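PDB 3F1B: TetR-like transcriptional regulator from Rhodococcus, which probably binds regulatory DNA through an N-terminal helix-turn-helix and regulates transcription as a homodimer of the TetR family. Local coordinates for residues V14-A22 / A44-Y55; A160-V168 / A182-A190. All coordinates share one frame; numbering follows the deposited sequence.

Contact 1: residues V14-A22 / A44-Y55; sequences VREQQMLDA and AEISKPMLYLYY. With SO4 (sulfate ion), chain C.
Met19, a selenomethionine, drives the contact by pushing its end among the side chains of 44-55. Its CG lies anti to the carbonyl carbon (chi1 -84°) and the chain runs extended from there, which carries CE to 3.5 Å from Leu51 CA, between the side chains of Ile46, Met50 and Tyr54. The selenium makes two Met-aromatic contacts: SE lies 4.2 Å from the centroid of the Tyr54 ring, approached obliquely, and meets the Tyr55 ring at its edge, near CE2. Arg15 lies beside this cluster, with Ile46 CD1 3.4 Å from NE at the guanidinium edge. At the far end, Ala22 CB and Ala44 CB meet at 3.7 Å. Tyr55 OH gives a weak hydrogen bond to Glu16 OE1 (2.7 Å), while Leu20 CD2 touches the same hydroxyl; Arg12 holds OE2 in a salt bridge. Further out, Ser47 N-caps helix 48-54 by accepting from Met50 N. Tyr52 and Lys48, whose NZ also forms a salt bridge with Asp38, bond weakly to a sulfate. Helix 48-54 fits the recognition helix of the predicted helix-turn-helix; apolar and selenium contacts hold it and its flanking residues against helix 12-30, and the sulfate, probably from the crystallisation liquor, marks a spot that could attract a DNA phosphate.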
loop_
_atom_site.group_PDB
_atom_site.type_symbol
_atom_site.label_atom_id
_atom_site.label_comp_id
_atom_site.label_asym_id
_atom_site.label_seq_id
_atom_site.Cartn_x
_atom_site.Cartn_y
_atom_site.Cartn_z
ATOM N N VAL A 14 -31.212 7.084 2.346
ATOM C CA VAL A 14 -30.925 8.485 2.658
ATOM C C VAL A 14 -30.303 8.685 4.039
ATOM O O VAL A 14 -29.367 9.478 4.178
ATOM C CB VAL A 14 -32.169 9.381 2.504
ATOM C CG1 VAL A 14 -33.229 9.034 3.537
ATOM C CG2 VAL A 14 -31.773 10.845 2.597
ATOM N N ARG A 15 -30.822 7.986 5.053
ATOM C CA ARG A 15 -30.198 7.998 6.367
ATOM C C ARG A 15 -28.853 7.264 6.245
ATOM O O ARG A 15 -27.820 7.766 6.701
ATOM C CB ARG A 15 -31.114 7.350 7.403
ATOM C CG ARG A 15 -31.031 7.979 8.801
ATOM C CD ARG A 15 -31.151 9.525 8.768
ATOM N NE ARG A 15 -31.602 10.106 10.045
ATOM C CZ ARG A 15 -32.838 10.549 10.312
ATOM N NH1 ARG A 15 -33.800 10.494 9.397
ATOM N NH2 ARG A 15 -33.116 11.052 11.511
ATOM N N GLU A 16 -28.907 6.091 5.606
ATOM C CA GLU A 16 -27.767 5.308 5.104
ATOM C C GLU A 16 -26.618 6.149 4.548
ATOM O O GLU A 16 -25.518 6.170 5.106
ATOM C CB GLU A 16 -28.270 4.438 3.949
ATOM C CG GLU A 16 -27.303 3.394 3.419
ATOM C CD GLU A 16 -27.555 2.042 4.072
ATOM O OE1 GLU A 16 -27.155 1.880 5.263
ATOM O OE2 GLU A 16 -28.175 1.161 3.404
ATOM N N GLN A 17 -26.896 6.832 3.441
ATOM C CA GLN A 17 -25.894 7.604 2.740
ATOM C C GLN A 17 -25.299 8.695 3.616
ATOM O O GLN A 17 -24.105 9.001 3.480
ATOM C CB GLN A 17 -26.415 8.134 1.399
ATOM C CG GLN A 17 -25.809 9.451 0.898
ATOM C CD GLN A 17 -26.760 10.646 1.091
ATOM O OE1 GLN A 17 -27.224 11.235 0.120
ATOM N NE2 GLN A 17 -27.077 10.979 2.346
ATOM N N GLN A 18 -26.086 9.248 4.537
ATOM C CA GLN A 18 -25.546 10.253 5.442
ATOM C C GLN A 18 -24.569 9.662 6.452
ATOM O O GLN A 18 -23.561 10.303 6.798
ATOM C CB GLN A 18 -26.657 10.938 6.178
ATOM C CG GLN A 18 -27.302 12.013 5.409
ATOM C CD GLN A 18 -28.418 12.647 6.204
ATOM O OE1 GLN A 18 -28.497 12.476 7.430
ATOM N NE2 GLN A 18 -29.297 13.369 5.521
HETATM N N MSE A 19 -24.857 8.444 6.914
HETATM C CA MSE A 19 -24.019 7.760 7.903
HETATM C C MSE A 19 -22.724 7.274 7.280
HETATM O O MSE A 19 -21.699 7.283 7.917
HETATM C CB MSE A 19 -24.746 6.548 8.477
HETATM C CG MSE A 19 -25.671 6.871 9.610
HETATM SE SE MSE A 19 -26.866 5.394 10.112
HETATM C CE MSE A 19 -27.351 6.073 11.866
ATOM N N LEU A 20 -22.790 6.812 6.049
ATOM C CA LEU A 20 -21.637 6.295 5.359
ATOM C C LEU A 20 -20.686 7.416 4.902
ATOM O O LEU A 20 -19.453 7.273 4.980
ATOM C CB LEU A 20 -22.073 5.347 4.226
ATOM C CG LEU A 20 -22.705 3.995 4.680
ATOM C CD1 LEU A 20 -23.400 3.278 3.544
ATOM C CD2 LEU A 20 -21.757 3.014 5.342
ATOM N N ASP A 21 -21.249 8.552 4.494
ATOM C CA ASP A 21 -20.437 9.722 4.141
ATOM C C ASP A 21 -19.629 10.227 5.322
ATOM O O ASP A 21 -18.488 10.678 5.188
ATOM C CB ASP A 21 -21.337 10.867 3.674
ATOM C CG ASP A 21 -21.942 10.616 2.326
ATOM O OD1 ASP A 21 -22.767 11.422 1.883
ATOM O OD2 ASP A 21 -21.596 9.603 1.690
ATOM N N ALA A 22 -20.253 10.195 6.485
ATOM C CA ALA A 22 -19.623 10.683 7.704
ATOM C C ALA A 22 -18.562 9.700 8.220
ATOM O O ALA A 22 -17.586 10.106 8.843
ATOM C CB ALA A 22 -20.683 10.893 8.759
ATOM N N ALA A 44 -22.252 12.609 11.337
ATOM C CA ALA A 44 -23.540 12.360 10.707
ATOM C C ALA A 44 -24.647 13.153 11.408
ATOM O O ALA A 44 -25.803 13.119 10.992
ATOM C CB ALA A 44 -23.840 10.856 10.733
ATOM N N GLU A 45 -24.279 13.850 12.473
ATOM C CA GLU A 45 -25.240 14.597 13.298
ATOM C C GLU A 45 -26.485 13.765 13.662
ATOM O O GLU A 45 -27.628 14.259 13.672
ATOM C CB GLU A 45 -25.640 15.909 12.626
ATOM C CG GLU A 45 -24.499 16.600 11.895
ATOM C CD GLU A 45 -24.807 18.047 11.552
ATOM O OE1 GLU A 45 -25.052 18.833 12.489
ATOM O OE2 GLU A 45 -24.784 18.400 10.345
ATOM N N ILE A 46 -26.236 12.492 13.953
ATOM C CA ILE A 46 -27.258 11.569 14.377
ATOM C C ILE A 46 -26.882 11.117 15.788
ATOM O O ILE A 46 -25.775 11.403 16.267
ATOM C CB ILE A 46 -27.392 10.424 13.333
ATOM C CG1 ILE A 46 -28.858 10.184 13.022
ATOM C CG2 ILE A 46 -26.625 9.151 13.716
ATOM C CD1 ILE A 46 -29.550 11.397 12.449
ATOM N N SER A 47 -27.795 10.459 16.480
ATOM C CA SER A 47 -27.492 10.013 17.821
ATOM C C SER A 47 -26.598 8.749 17.737
ATOM O O SER A 47 -26.614 8.038 16.724
ATOM C CB SER A 47 -28.784 9.732 18.590
ATOM O OG SER A 47 -28.803 8.386 18.981
ATOM N N LYS A 48 -25.814 8.499 18.789
ATOM C CA LYS A 48 -24.944 7.330 18.865
ATOM C C LYS A 48 -25.787 6.025 18.957
ATOM O O LYS A 48 -25.538 5.076 18.201
ATOM C CB LYS A 48 -23.968 7.473 20.028
ATOM C CG LYS A 48 -22.773 6.561 19.983
ATOM C CD LYS A 48 -21.752 6.960 21.075
ATOM C CE LYS A 48 -20.515 6.009 21.144
ATOM N NZ LYS A 48 -19.903 5.964 22.539
ATOM N N PRO A 49 -26.798 5.988 19.858
ATOM C CA PRO A 49 -27.749 4.881 19.840
ATOM C C PRO A 49 -28.316 4.594 18.441
ATOM O O PRO A 49 -28.472 3.414 18.082
ATOM C CB PRO A 49 -28.872 5.349 20.789
ATOM C CG PRO A 49 -28.242 6.343 21.710
ATOM C CD PRO A 49 -26.951 6.835 21.061
HETATM N N MSE A 50 -28.625 5.650 17.683
HETATM C CA MSE A 50 -29.102 5.533 16.311
HETATM C C MSE A 50 -28.149 4.756 15.434
HETATM O O MSE A 50 -28.548 3.762 14.812
HETATM C CB MSE A 50 -29.279 6.905 15.702
HETATM C CG MSE A 50 -30.700 7.377 15.668
HETATM SE SE MSE A 50 -31.594 6.353 14.271
HETATM C CE MSE A 50 -30.780 7.269 12.729
ATOM N N LEU A 51 -26.894 5.213 15.387
ATOM C CA LEU A 51 -25.839 4.546 14.627
ATOM C C LEU A 51 -25.794 3.018 14.897
ATOM O O LEU A 51 -25.762 2.206 13.970
ATOM C CB LEU A 51 -24.487 5.174 14.983
ATOM C CG LEU A 51 -23.538 5.706 13.925
ATOM C CD1 LEU A 51 -22.134 5.617 14.438
ATOM C CD2 LEU A 51 -23.629 5.017 12.603
ATOM N N TYR A 52 -25.796 2.637 16.171
ATOM C CA TYR A 52 -25.725 1.218 16.538
ATOM C C TYR A 52 -26.922 0.406 16.092
ATOM O O TYR A 52 -26.803 -0.806 15.880
ATOM C CB TYR A 52 -25.544 1.065 18.039
ATOM C CG TYR A 52 -24.134 1.272 18.460
ATOM C CD1 TYR A 52 -23.698 2.510 18.847
ATOM C CD2 TYR A 52 -23.225 0.230 18.432
ATOM C CE1 TYR A 52 -22.382 2.711 19.209
ATOM C CE2 TYR A 52 -21.906 0.407 18.803
ATOM C CZ TYR A 52 -21.485 1.649 19.200
ATOM O OH TYR A 52 -20.170 1.861 19.587
ATOM N N LEU A 53 -28.078 1.057 15.967
ATOM C CA LEU A 53 -29.251 0.381 15.398
ATOM C C LEU A 53 -29.109 0.114 13.881
ATOM O O LEU A 53 -29.881 -0.652 13.327
ATOM C CB LEU A 53 -30.589 1.109 15.731
ATOM C CG LEU A 53 -31.043 1.276 17.186
ATOM C CD1 LEU A 53 -32.271 2.119 17.263
ATOM C CD2 LEU A 53 -31.304 -0.071 17.821
ATOM N N TYR A 54 -28.132 0.742 13.226
ATOM C CA TYR A 54 -27.866 0.462 11.817
ATOM C C TYR A 54 -26.618 -0.364 11.705
ATOM O O TYR A 54 -26.576 -1.299 10.901
ATOM C CB TYR A 54 -27.743 1.722 10.936
ATOM C CG TYR A 54 -29.049 2.401 10.711
ATOM C CD1 TYR A 54 -29.808 2.171 9.555
ATOM C CD2 TYR A 54 -29.575 3.255 11.696
ATOM C CE1 TYR A 54 -31.074 2.810 9.384
ATOM C CE2 TYR A 54 -30.832 3.885 11.553
ATOM C CZ TYR A 54 -31.566 3.678 10.405
ATOM O OH TYR A 54 -32.776 4.346 10.321
ATOM N N TYR A 55 -25.598 -0.045 12.497
ATOM C CA TYR A 55 -24.330 -0.749 12.338
ATOM C C TYR A 55 -23.925 -1.664 13.472
ATOM O O TYR A 55 -23.671 -2.863 13.239
ATOM C CB TYR A 55 -23.217 0.169 11.810
ATOM C CG TYR A 55 -23.608 0.628 10.431
ATOM C CD1 TYR A 55 -23.467 -0.240 9.325
ATOM C CD2 TYR A 55 -24.231 1.869 10.237
ATOM C CE1 TYR A 55 -23.895 0.131 8.055
ATOM C CE2 TYR A 55 -24.673 2.250 8.961
ATOM C CZ TYR A 55 -24.475 1.376 7.875
ATOM O OH TYR A 55 -24.874 1.752 6.606
HETATM S S SO4 C . -16.673 4.296 20.397
HETATM O O1 SO4 C . -16.969 5.705 20.161
HETATM O O2 SO4 C . -17.924 3.703 20.885
HETATM O O3 SO4 C . -16.212 3.640 19.169
HETATM O O4 SO4 C . -15.632 4.159 21.412
#

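Contact 2: residues A160-V168 / A182-A190; sequences ALVGAGEAV and AADLLESLA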
loop_
_atom_site.group_PDB
_atom_site.type_symbol
_atom_site.label_atom_id
_atom_site.label_comp_id
_atom_site.label_asym_id
_atom_site.label_seq_id
_atom_site.Cartn_x
_atom_site.Cartn_y
_atom_site.Cartn_z
ATOM N N ALA A 160 3.728 -4.544 -11.364
ATOM C CA ALA A 160 4.451 -3.276 -11.320
ATOM C C ALA A 160 3.557 -2.072 -11.716
ATOM O O ALA A 160 3.640 -1.026 -11.062
ATOM C CB ALA A 160 5.616 -3.336 -12.225
ATOM N N LEU A 161 2.758 -2.203 -12.792
ATOM C CA LEU A 161 1.812 -1.154 -13.245
ATOM C C LEU A 161 0.733 -0.836 -12.186
ATOM O O LEU A 161 0.312 0.321 -12.004
ATOM C CB LEU A 161 1.099 -1.633 -14.515
ATOM C CG LEU A 161 0.549 -0.682 -15.628
ATOM C CD1 LEU A 161 -0.805 -1.086 -16.197
ATOM C CD2 LEU A 161 0.559 0.889 -15.344
ATOM N N VAL A 162 0.261 -1.850 -11.465
ATOM C CA VAL A 162 -0.776 -1.606 -10.452
ATOM C C VAL A 162 -0.190 -0.922 -9.222
ATOM O O VAL A 162 -0.803 0.010 -8.640
ATOM C CB VAL A 162 -1.502 -2.914 -10.049
ATOM C CG1 VAL A 162 -2.380 -2.719 -8.771
ATOM C CG2 VAL A 162 -2.381 -3.387 -11.241
ATOM N N GLY A 163 0.995 -1.387 -8.833
ATOM C CA GLY A 163 1.711 -0.770 -7.764
ATOM C C GLY A 163 2.016 0.663 -8.104
ATOM O O GLY A 163 1.896 1.520 -7.259
ATOM N N ALA A 164 2.438 0.919 -9.338
ATOM C CA ALA A 164 2.724 2.288 -9.779
ATOM C C ALA A 164 1.453 3.174 -9.761
ATOM O O ALA A 164 1.494 4.280 -9.292
ATOM C CB ALA A 164 3.389 2.277 -11.179
ATOM N N GLY A 165 0.340 2.624 -10.228
ATOM C CA GLY A 165 -0.953 3.270 -10.241
ATOM C C GLY A 165 -1.442 3.606 -8.856
ATOM O O GLY A 165 -2.063 4.681 -8.646
ATOM N N GLU A 166 -1.149 2.713 -7.905
ATOM C CA GLU A 166 -1.574 2.935 -6.523
ATOM C C GLU A 166 -0.832 4.092 -5.970
ATOM O O GLU A 166 -1.460 4.976 -5.413
ATOM C CB GLU A 166 -1.273 1.730 -5.669
ATOM C CG GLU A 166 -2.249 0.616 -5.914
ATOM C CD GLU A 166 -1.862 -0.641 -5.179
ATOM O OE1 GLU A 166 -0.707 -1.098 -5.284
ATOM O OE2 GLU A 166 -2.702 -1.209 -4.517
ATOM N N ALA A 167 0.491 4.136 -6.152
ATOM C CA ALA A 167 1.249 5.213 -5.538
ATOM C C ALA A 167 0.958 6.539 -6.226
ATOM O O ALA A 167 1.001 7.584 -5.602
ATOM C CB ALA A 167 2.749 4.918 -5.577
ATOM N N VAL A 168 0.661 6.491 -7.516
ATOM C CA VAL A 168 0.422 7.708 -8.303
ATOM C C VAL A 168 -0.981 8.273 -7.952
ATOM O O VAL A 168 -1.127 9.469 -7.712
ATOM C CB VAL A 168 0.618 7.441 -9.837
ATOM C CG1 VAL A 168 -0.039 8.527 -10.685
ATOM C CG2 VAL A 168 2.129 7.382 -10.182
ATOM N N ALA A 182 -0.791 11.940 -14.877
ATOM C CA ALA A 182 -0.689 10.653 -14.213
ATOM C C ALA A 182 -1.038 9.538 -15.190
ATOM O O ALA A 182 -0.290 8.598 -15.304
ATOM C CB ALA A 182 -1.595 10.622 -13.029
ATOM N N ALA A 183 -2.145 9.659 -15.936
ATOM C CA ALA A 183 -2.565 8.573 -16.840
ATOM C C ALA A 183 -1.554 8.405 -17.936
ATOM O O ALA A 183 -1.326 7.310 -18.405
ATOM C CB ALA A 183 -3.925 8.843 -17.445
ATOM N N ASP A 184 -0.940 9.507 -18.331
ATOM C CA ASP A 184 0.108 9.491 -19.351
ATOM C C ASP A 184 1.312 8.642 -18.961
ATOM O O ASP A 184 1.766 7.800 -19.742
ATOM C CB ASP A 184 0.559 10.923 -19.636
ATOM C CG ASP A 184 -0.274 11.581 -20.721
ATOM O OD1 ASP A 184 -1.095 10.871 -21.347
ATOM O OD2 ASP A 184 -0.109 12.810 -20.978
ATOM N N LEU A 185 1.807 8.884 -17.740
ATOM C CA LEU A 185 2.954 8.174 -17.226
ATOM C C LEU A 185 2.672 6.683 -17.097
ATOM O O LEU A 185 3.519 5.842 -17.423
ATOM C CB LEU A 185 3.324 8.718 -15.850
ATOM C CG LEU A 185 4.417 7.867 -15.190
ATOM C CD1 LEU A 185 5.633 7.794 -16.122
ATOM C CD2 LEU A 185 4.802 8.411 -13.831
ATOM N N LEU A 186 1.486 6.358 -16.613
ATOM C CA LEU A 186 1.115 4.973 -16.445
ATOM C C LEU A 186 0.897 4.256 -17.770
ATOM O O LEU A 186 1.158 3.055 -17.858
ATOM C CB LEU A 186 -0.141 4.895 -15.586
ATOM C CG LEU A 186 -0.023 4.725 -14.048
ATOM C CD1 LEU A 186 1.381 4.652 -13.401
ATOM C CD2 LEU A 186 -0.981 5.656 -13.283
ATOM N N GLU A 187 0.412 4.961 -18.796
ATOM C CA GLU A 187 0.221 4.289 -20.070
ATOM C C GLU A 187 1.575 3.877 -20.628
ATOM O O GLU A 187 1.719 2.776 -21.168
ATOM C CB GLU A 187 -0.482 5.160 -21.121
ATOM C CG GLU A 187 -1.935 5.458 -20.857
ATOM C CD GLU A 187 -2.468 6.516 -21.806
ATOM O OE1 GLU A 187 -3.033 7.545 -21.320
ATOM O OE2 GLU A 187 -2.303 6.317 -23.042
ATOM N N SER A 188 2.565 4.759 -20.534
ATOM C CA SER A 188 3.834 4.429 -21.192
ATOM C C SER A 188 4.730 3.495 -20.350
ATOM O O SER A 188 5.469 2.683 -20.881
ATOM C CB SER A 188 4.569 5.688 -21.644
ATOM O OG SER A 188 5.054 6.405 -20.529
ATOM N N LEU A 189 4.650 3.602 -19.039
ATOM C CA LEU A 189 5.243 2.591 -18.189
ATOM C C LEU A 189 4.759 1.202 -18.623
ATOM O O LEU A 189 5.519 0.248 -18.630
ATOM C CB LEU A 189 4.829 2.875 -16.764
ATOM C CG LEU A 189 5.216 1.984 -15.599
ATOM C CD1 LEU A 189 4.970 2.793 -14.349
ATOM C CD2 LEU A 189 4.452 0.652 -15.547
ATOM N N ALA A 190 3.488 1.106 -19.009
ATOM C CA ALA A 190 2.855 -0.161 -19.327
ATOM C C ALA A 190 3.286 -0.659 -20.703
ATOM O O ALA A 190 3.582 -1.843 -20.864
ATOM C CB ALA A 190 1.360 -0.027 -19.277
#
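Leu186 is the bump on which this helix pair turns: its side chain enters, as a knob into a hole, the hollow formed by Leu161, Ala164, Gly165 and Val168. At Gly165 the hollow is floored by bare backbone, and Leu186 CD2 comes to 3.9 Å from Gly165 CA. The two methyls of the knob part there, CD1 turning to Ala164 CB at 3.8 Å and CD2 meeting Val168 CG1 tip to tip. Segments 160-168 and 182-190 run nearly antiparallel, at 168°, with their axes 10.1 Å apart. They belong to helices 153-173 and 179-196 of the C-terminal TetR-like domain, the last two helices of the chain, and their packing on the second subunit matches the helical dimer interface familiar in this family: Ala160 lies on Leu185 of the second subunit, and Ala167 on its Gly163. From helix 153-173, Leu161 projects in return. With CG anti to the backbone N (chi1 -152°), its branch swings across to lay CG 3.8 Å from Ala190 CB, while CD2 rests 3.4 Å from Leu186 O and also meets Leu189 CD2. Leu189 CD1 packs on the methyl of Ala164, 3.6 Å from its CB. At the opposite end of the pair, Val168 CG1 settles against Ala182 CB at 3.5 Å, and Ala182 also touches Leu99 of helix 87-104.

Contacts 1 and 2 exemplify the division of labour in a TetR-like chain: a small, probably DNA-binding head and a larger helical body, each with its own packing. Their centres are 37 Å apart, on opposite sides of the chain's centre, and their nearest atoms remain about 21 Å apart. Contact 1 closes in sequence before contact 2 opens. Helix 58-77, which Leu20 and Tyr55 touch, leads from the head into the body. No other subunit touches contact 1, whereas contact 2 packs on the second subunit. The sulfate belongs to the head, where Met37 N and Asp38 N also bind it.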